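Local coordinates for protein halogenase (Chondromyces crocatus, PDB 3E1T) that probably uses reduced FAD to halogenate a precursor in the biosynthesis of the myxobacterial metabolite chondrochloren, at residues A[212-220]-A[366-377]. Numbering follows the deposited sequence.
Sequences SAAFQDGWF and YDMNQDTDSYFW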
ATOM      1  N   SER A 212      -2.237   9.246  13.495  1.00 32.48           N
ATOM      2  CA  SER A 212      -1.622  10.083  12.463  1.00 32.33           C
ATOM      3  C   SER A 212      -1.876  11.538  12.809  1.00 32.06           C
ATOM      4  O   SER A 212      -3.013  11.918  13.130  1.00 32.17           O
ATOM      5  CB  SER A 212      -2.192   9.775  11.077  1.00 31.76           C
ATOM      6  OG  SER A 212      -2.208   8.377  10.823  1.00 34.15           O
ATOM      7  N   ALA A 213      -0.824  12.345  12.733  1.00 31.42           N
ATOM      8  CA  ALA A 213      -0.882  13.718  13.193  1.00 31.40           C
ATOM      9  C   ALA A 213      -0.202  14.719  12.249  1.00 31.35           C
ATOM     10  O   ALA A 213       1.005  14.655  12.009  1.00 31.59           O
ATOM     11  CB  ALA A 213      -0.289  13.813  14.615  1.00 31.45           C
ATOM     12  N   ALA A 214      -0.990  15.652  11.734  1.00 31.20           N
ATOM     13  CA  ALA A 214      -0.497  16.734  10.895  1.00 31.85           C
ATOM     14  C   ALA A 214       0.236  17.804  11.709  1.00 32.43           C
ATOM     15  O   ALA A 214      -0.158  18.120  12.839  1.00 32.58           O
ATOM     16  CB  ALA A 214      -1.652  17.355  10.134  1.00 31.85           C
ATOM     17  N   PHE A 215       1.319  18.332  11.145  1.00 32.06           N
ATOM     18  CA  PHE A 215       2.015  19.497  11.704  1.00 32.21           C
ATOM     19  C   PHE A 215       2.412  20.425  10.561  1.00 32.32           C
ATOM     20  O   PHE A 215       1.926  20.249   9.438  1.00 32.21           O
ATOM     21  CB  PHE A 215       3.200  19.093  12.583  1.00 32.24           C
ATOM     22  CG  PHE A 215       4.369  18.507  11.834  1.00 32.04           C
ATOM     23  CD1 PHE A 215       5.587  19.191  11.787  1.00 32.02           C
ATOM     24  CD2 PHE A 215       4.271  17.263  11.210  1.00 31.84           C
ATOM     25  CE1 PHE A 215       6.680  18.661  11.132  1.00 31.12           C
ATOM     26  CE2 PHE A 215       5.370  16.713  10.540  1.00 31.01           C
ATOM     27  CZ  PHE A 215       6.574  17.414  10.498  1.00 31.97           C
ATOM     28  N   GLN A 216       3.267  21.418  10.814  1.00 32.45           N
ATOM     29  CA  GLN A 216       3.455  22.468   9.805  1.00 32.37           C
ATOM     30  C   GLN A 216       4.110  21.979   8.515  1.00 32.01           C
ATOM     31  O   GLN A 216       3.856  22.532   7.444  1.00 32.22           O
ATOM     32  CB  GLN A 216       4.225  23.675  10.348  1.00 32.92           C
ATOM     33  CG  GLN A 216       4.039  24.897   9.463  1.00 34.03           C
ATOM     34  CD  GLN A 216       4.665  26.146  10.007  1.00 37.78           C
ATOM     35  OE1 GLN A 216       3.985  27.166  10.149  1.00 40.24           O
ATOM     36  NE2 GLN A 216       5.971  26.092  10.304  1.00 36.29           N
ATOM     37  N   ASP A 217       4.979  20.976   8.627  1.00 31.70           N
ATOM     38  CA  ASP A 217       5.776  20.512   7.479  1.00 31.22           C
ATOM     39  C   ASP A 217       5.328  19.146   6.924  1.00 30.85           C
ATOM     40  O   ASP A 217       6.003  18.563   6.065  1.00 31.45           O
ATOM     41  CB  ASP A 217       7.268  20.490   7.838  1.00 31.35           C
ATOM     42  CG  ASP A 217       7.910  21.881   7.806  1.00 31.87           C
ATOM     43  OD1 ASP A 217       7.228  22.870   7.485  1.00 31.69           O
ATOM     44  OD2 ASP A 217       9.118  21.975   8.078  1.00 33.47           O
ATOM     45  N   GLY A 218       4.193  18.645   7.394  1.00 29.66           N
ATOM     46  CA  GLY A 218       3.698  17.341   6.942  1.00 28.96           C
ATOM     47  C   GLY A 218       2.909  16.638   8.007  1.00 28.67           C
ATOM     48  O   GLY A 218       2.123  17.268   8.712  1.00 28.32           O
ATOM     49  N   TRP A 219       3.108  15.331   8.131  1.00 27.87           N
ATOM     50  CA  TRP A 219       2.385  14.561   9.133  1.00 28.22           C
ATOM     51  C   TRP A 219       3.172  13.357   9.620  1.00 28.06           C
ATOM     52  O   TRP A 219       4.082  12.886   8.942  1.00 28.43           O
ATOM     53  CB  TRP A 219       0.980  14.148   8.638  1.00 28.16           C
ATOM     54  CG  TRP A 219       0.969  13.220   7.444  1.00 27.78           C
ATOM     55  CD1 TRP A 219       1.069  13.577   6.131  1.00 28.20           C
ATOM     56  CD2 TRP A 219       0.820  11.791   7.461  1.00 27.49           C
ATOM     57  NE1 TRP A 219       1.005  12.458   5.328  1.00 27.26           N
ATOM     58  CE2 TRP A 219       0.859  11.351   6.117  1.00 27.00           C
ATOM     59  CE3 TRP A 219       0.682  10.842   8.478  1.00 28.22           C
ATOM     60  CZ2 TRP A 219       0.765   9.999   5.764  1.00 28.21           C
ATOM     61  CZ3 TRP A 219       0.578   9.496   8.131  1.00 28.56           C
ATOM     62  CH2 TRP A 219       0.620   9.088   6.781  1.00 28.01           C
ATOM     63  N   PHE A 220       2.815  12.881  10.810  1.00 28.39           N
ATOM     64  CA  PHE A 220       3.461  11.735  11.438  1.00 28.65           C
ATOM     65  C   PHE A 220       2.518  10.544  11.485  1.00 29.13           C
ATOM     66  O   PHE A 220       1.306  10.711  11.656  1.00 29.58           O
ATOM     67  CB  PHE A 220       3.845  12.079  12.881  1.00 29.05           C
ATOM     68  CG  PHE A 220       5.228  12.610  13.044  1.00 28.55           C
ATOM     69  CD1 PHE A 220       6.308  11.739  13.162  1.00 29.61           C
ATOM     70  CD2 PHE A 220       5.450  13.979  13.127  1.00 29.41           C
ATOM     71  CE1 PHE A 220       7.604  12.226  13.327  1.00 29.92           C
ATOM     72  CE2 PHE A 220       6.732  14.488  13.292  1.00 30.39           C
ATOM     73  CZ  PHE A 220       7.819  13.614  13.402  1.00 30.39           C
ATOM     74  N   TYR A 366      -6.128  14.902   2.200  1.00 27.67           N
ATOM     75  CA  TYR A 366      -5.045  15.884   2.274  1.00 27.75           C
ATOM     76  C   TYR A 366      -5.576  17.332   2.179  1.00 29.46           C
ATOM     77  O   TYR A 366      -5.139  18.204   2.927  1.00 28.89           O
ATOM     78  CB  TYR A 366      -4.028  15.640   1.162  1.00 26.23           C
ATOM     79  CG  TYR A 366      -2.869  14.744   1.548  1.00 24.06           C
ATOM     80  CD1 TYR A 366      -3.016  13.367   1.615  1.00 22.60           C
ATOM     81  CD2 TYR A 366      -1.618  15.288   1.849  1.00 22.45           C
ATOM     82  CE1 TYR A 366      -1.923  12.533   1.969  1.00 21.46           C
ATOM     83  CE2 TYR A 366      -0.542  14.481   2.184  1.00 23.93           C
ATOM     84  CZ  TYR A 366      -0.705  13.097   2.235  1.00 21.87           C
ATOM     85  OH  TYR A 366       0.363  12.305   2.593  1.00 23.22           O
ATOM     86  N   ASP A 367      -6.509  17.556   1.254  1.00 30.85           N
ATOM     87  CA  ASP A 367      -7.174  18.855   1.051  1.00 33.23           C
ATOM     88  C   ASP A 367      -7.904  19.365   2.297  1.00 34.64           C
ATOM     89  O   ASP A 367      -7.965  20.562   2.513  1.00 34.76           O
ATOM     90  CB  ASP A 367      -8.145  18.790  -0.140  1.00 33.13           C
ATOM     91  CG  ASP A 367      -8.886  20.124  -0.393  1.00 35.12           C
ATOM     92  OD1 ASP A 367      -8.427  20.939  -1.227  1.00 33.87           O
ATOM     93  OD2 ASP A 367      -9.936  20.351   0.247  1.00 36.56           O
ATOM     94  N   MET A 368      -8.437  18.470   3.117  1.00 36.40           N
ATOM     95  CA  MET A 368      -9.239  18.889   4.266  1.00 38.83           C
ATOM     96  C   MET A 368      -8.427  19.425   5.447  1.00 38.48           C
ATOM     97  O   MET A 368      -8.980  20.121   6.299  1.00 38.48           O
ATOM     98  CB  MET A 368     -10.195  17.782   4.724  1.00 38.84           C
ATOM     99  CG  MET A 368      -9.556  16.725   5.593  1.00 40.47           C
ATOM    100  SD  MET A 368     -10.425  16.483   7.158  1.00 43.92           S
ATOM    101  CE  MET A 368     -11.896  15.620   6.577  1.00 43.23           C
ATOM    102  N   ASN A 369      -7.130  19.114   5.517  1.00 38.35           N
ATOM    103  CA  ASN A 369      -6.314  19.711   6.572  1.00 38.68           C
ATOM    104  C   ASN A 369      -6.158  21.228   6.390  1.00 39.50           C
ATOM    105  O   ASN A 369      -5.704  21.704   5.349  1.00 39.79           O
ATOM    106  CB  ASN A 369      -4.950  19.040   6.699  1.00 38.20           C
ATOM    107  CG  ASN A 369      -4.243  19.412   7.983  1.00 36.67           C
ATOM    108  OD1 ASN A 369      -4.728  19.128   9.070  1.00 34.79           O
ATOM    109  ND2 ASN A 369      -3.090  20.049   7.863  1.00 35.22           N
ATOM    110  N   GLN A 370      -6.550  21.972   7.422  1.00 40.39           N
ATOM    111  CA  GLN A 370      -6.399  23.429   7.473  1.00 40.33           C
ATOM    112  C   GLN A 370      -5.087  23.785   8.159  1.00 39.68           C
ATOM    113  O   GLN A 370      -4.896  23.486   9.345  1.00 39.96           O
ATOM    114  CB  GLN A 370      -7.560  24.041   8.265  1.00 41.18           C
ATOM    115  CG  GLN A 370      -7.520  25.567   8.395  1.00 43.70           C
ATOM    116  CD  GLN A 370      -8.295  26.069   9.598  1.00 47.49           C
ATOM    117  OE1 GLN A 370      -7.805  26.027  10.733  1.00 49.44           O
ATOM    118  NE2 GLN A 370      -9.506  26.557   9.356  1.00 48.64           N
ATOM    119  N   ASP A 371      -4.182  24.405   7.411  1.00 38.77           N
ATOM    120  CA  ASP A 371      -2.941  24.929   7.973  1.00 38.00           C
ATOM    121  C   ASP A 371      -2.441  26.026   7.042  1.00 37.38           C
ATOM    122  O   ASP A 371      -1.605  25.793   6.152  1.00 37.05           O
ATOM    123  CB  ASP A 371      -1.896  23.826   8.178  1.00 38.20           C
ATOM    124  CG  ASP A 371      -0.784  24.244   9.128  1.00 38.26           C
ATOM    125  OD1 ASP A 371      -0.593  25.459   9.332  1.00 39.49           O
ATOM    126  OD2 ASP A 371      -0.097  23.358   9.676  1.00 37.01           O
ATOM    127  N   THR A 372      -2.964  27.229   7.260  1.00 36.51           N
ATOM    128  CA  THR A 372      -2.832  28.315   6.295  1.00 36.05           C
ATOM    129  C   THR A 372      -1.431  28.878   6.160  1.00 35.54           C
ATOM    130  O   THR A 372      -1.126  29.517   5.154  1.00 35.84           O
ATOM    131  CB  THR A 372      -3.828  29.474   6.573  1.00 36.61           C
ATOM    132  OG1 THR A 372      -3.613  29.984   7.894  1.00 36.70           O
ATOM    133  CG2 THR A 372      -5.268  28.993   6.438  1.00 35.66           C
ATOM    134  N   ASP A 373      -0.572  28.637   7.145  1.00 35.03           N
ATOM    135  CA  ASP A 373       0.821  29.073   7.033  1.00 34.94           C
ATOM    136  C   ASP A 373       1.806  27.945   6.689  1.00 34.19           C
ATOM    137  O   ASP A 373       3.024  28.123   6.768  1.00 33.63           O
ATOM    138  CB  ASP A 373       1.251  29.874   8.273  1.00 35.98           C
ATOM    139  CG  ASP A 373       1.314  29.043   9.536  1.00 38.01           C
ATOM    140  OD1 ASP A 373       0.702  27.950   9.610  1.00 41.61           O
ATOM    141  OD2 ASP A 373       1.997  29.496  10.481  1.00 41.06           O
ATOM    142  N   SER A 374       1.262  26.796   6.275  1.00 33.39           N
ATOM    143  CA  SER A 374       2.071  25.649   5.883  1.00 32.57           C
ATOM    144  C   SER A 374       2.265  25.605   4.377  1.00 32.09           C
ATOM    145  O   SER A 374       1.295  25.567   3.629  1.00 31.97           O
ATOM    146  CB  SER A 374       1.421  24.335   6.337  1.00 32.25           C
ATOM    147  OG  SER A 374       2.182  23.226   5.884  1.00 31.57           O
ATOM    148  N   TYR A 375       3.519  25.599   3.940  1.00 32.07           N
ATOM    149  CA  TYR A 375       3.807  25.396   2.527  1.00 32.56           C
ATOM    150  C   TYR A 375       3.357  23.994   2.082  1.00 31.24           C
ATOM    151  O   TYR A 375       2.730  23.866   1.040  1.00 31.75           O
ATOM    152  CB  TYR A 375       5.280  25.677   2.184  1.00 33.77           C
ATOM    153  CG  TYR A 375       5.721  25.130   0.835  1.00 36.38           C
ATOM    154  CD1 TYR A 375       5.051  25.470  -0.346  1.00 37.58           C
ATOM    155  CD2 TYR A 375       6.797  24.248   0.750  1.00 37.74           C
ATOM    156  CE1 TYR A 375       5.446  24.942  -1.583  1.00 37.60           C
ATOM    157  CE2 TYR A 375       7.204  23.726  -0.470  1.00 40.21           C
ATOM    158  CZ  TYR A 375       6.527  24.075  -1.636  1.00 38.39           C
ATOM    159  OH  TYR A 375       6.955  23.534  -2.844  1.00 39.43           O
ATOM    160  N   PHE A 376       3.637  22.982   2.903  1.00 29.88           N
ATOM    161  CA  PHE A 376       3.291  21.580   2.608  1.00 29.07           C
ATOM    162  C   PHE A 376       1.787  21.416   2.353  1.00 29.04           C
ATOM    163  O   PHE A 376       1.385  20.921   1.301  1.00 28.79           O
ATOM    164  CB  PHE A 376       3.790  20.664   3.746  1.00 28.38           C
ATOM    165  CG  PHE A 376       3.457  19.186   3.564  1.00 27.69           C
ATOM    166  CD1 PHE A 376       4.414  18.299   3.064  1.00 25.94           C
ATOM    167  CD2 PHE A 376       2.199  18.681   3.920  1.00 27.14           C
ATOM    168  CE1 PHE A 376       4.111  16.925   2.907  1.00 26.84           C
ATOM    169  CE2 PHE A 376       1.889  17.304   3.756  1.00 26.71           C
ATOM    170  CZ  PHE A 376       2.848  16.438   3.258  1.00 24.44           C
ATOM    171  N   TRP A 377       0.956  21.848   3.298  1.00 28.98           N
ATOM    172  CA  TRP A 377      -0.496  21.711   3.141  1.00 29.44           C
ATOM    173  C   TRP A 377      -1.100  22.613   2.068  1.00 30.04           C
ATOM    174  O   TRP A 377      -2.003  22.190   1.337  1.00 30.32           O
ATOM    175  CB  TRP A 377      -1.213  21.852   4.491  1.00 29.06           C
ATOM    176  CG  TRP A 377      -0.774  20.797   5.423  1.00 29.53           C
ATOM    177  CD1 TRP A 377       0.138  20.921   6.439  1.00 28.39           C
ATOM    178  CD2 TRP A 377      -1.160  19.418   5.391  1.00 28.36           C
ATOM    179  NE1 TRP A 377       0.323  19.709   7.050  1.00 29.14           N
ATOM    180  CE2 TRP A 377      -0.461  18.770   6.426  1.00 28.20           C
ATOM    181  CE3 TRP A 377      -2.043  18.673   4.597  1.00 28.31           C
ATOM    182  CZ2 TRP A 377      -0.620  17.405   6.701  1.00 28.24           C
ATOM    183  CZ3 TRP A 377      -2.190  17.318   4.867  1.00 28.55           C
ATOM    184  CH2 TRP A 377      -1.475  16.699   5.903  1.00 28.73           C
TER
HETATM  185  O   HOH W   1       5.664  23.313   5.149  1.00 28.57           O
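The type I beta turn F215-G218, which links strands 210-215 and 218-224 into a hairpin, rests against the loop 369-374 and the first turn of helix 375-378, with the CA atoms of Q216 and S374 5.2 Å apart. W377 reaches under the hairpin edge-on: its NE1 donates to F215 O at 2.9 Å, the oxygen lying almost in the indole plane and NE1 nearly on the extension of the carbonyl bond, though the N-H...O angle is bent to 149°. Its CZ2 meets A214 CB at 3.6 Å. With CG anti to the carbonyl carbon (chi1 -61°), the indole stands between F376 CD2 over one face and N369 ND2, 3.1 Å above the indole plane, over the other; N369 OD1 accepts from G84 N. Replacing W377 by alanine removes the indole, and F215 O would probably lose this donor while a gap opened between N369 and F376 beneath A214. F376, its CG anti to the backbone N (chi1 179°), turns its ring face to G218, whose CA sits 3.6 Å from the ring centroid in a CH-pi contact; the backbone angles of G218 would bring any CB into collision with the O of D217. At the helix start, S374 OG, as N-cap, accepts from W377 N in an almost straight bond; its 2.4 Å approach to Q216 O is too short for an ordinary hydrogen bond, leaving that bond's details doubtful. A water accepts from F376 N and donates to D217 OD1, while D217 OD2 forms a salt bridge with R258. W219, its side chain about 7 Å from the bound FAD, donates from NE1 to Y366 OH at 2.8 Å, indole and phenol crossing at about a right angle; D309 OD2 also bonds this hydroxyl. Within this largely aromatic interface, F215 O and the helix-start amides of F376 and W377 thus all find polar partners.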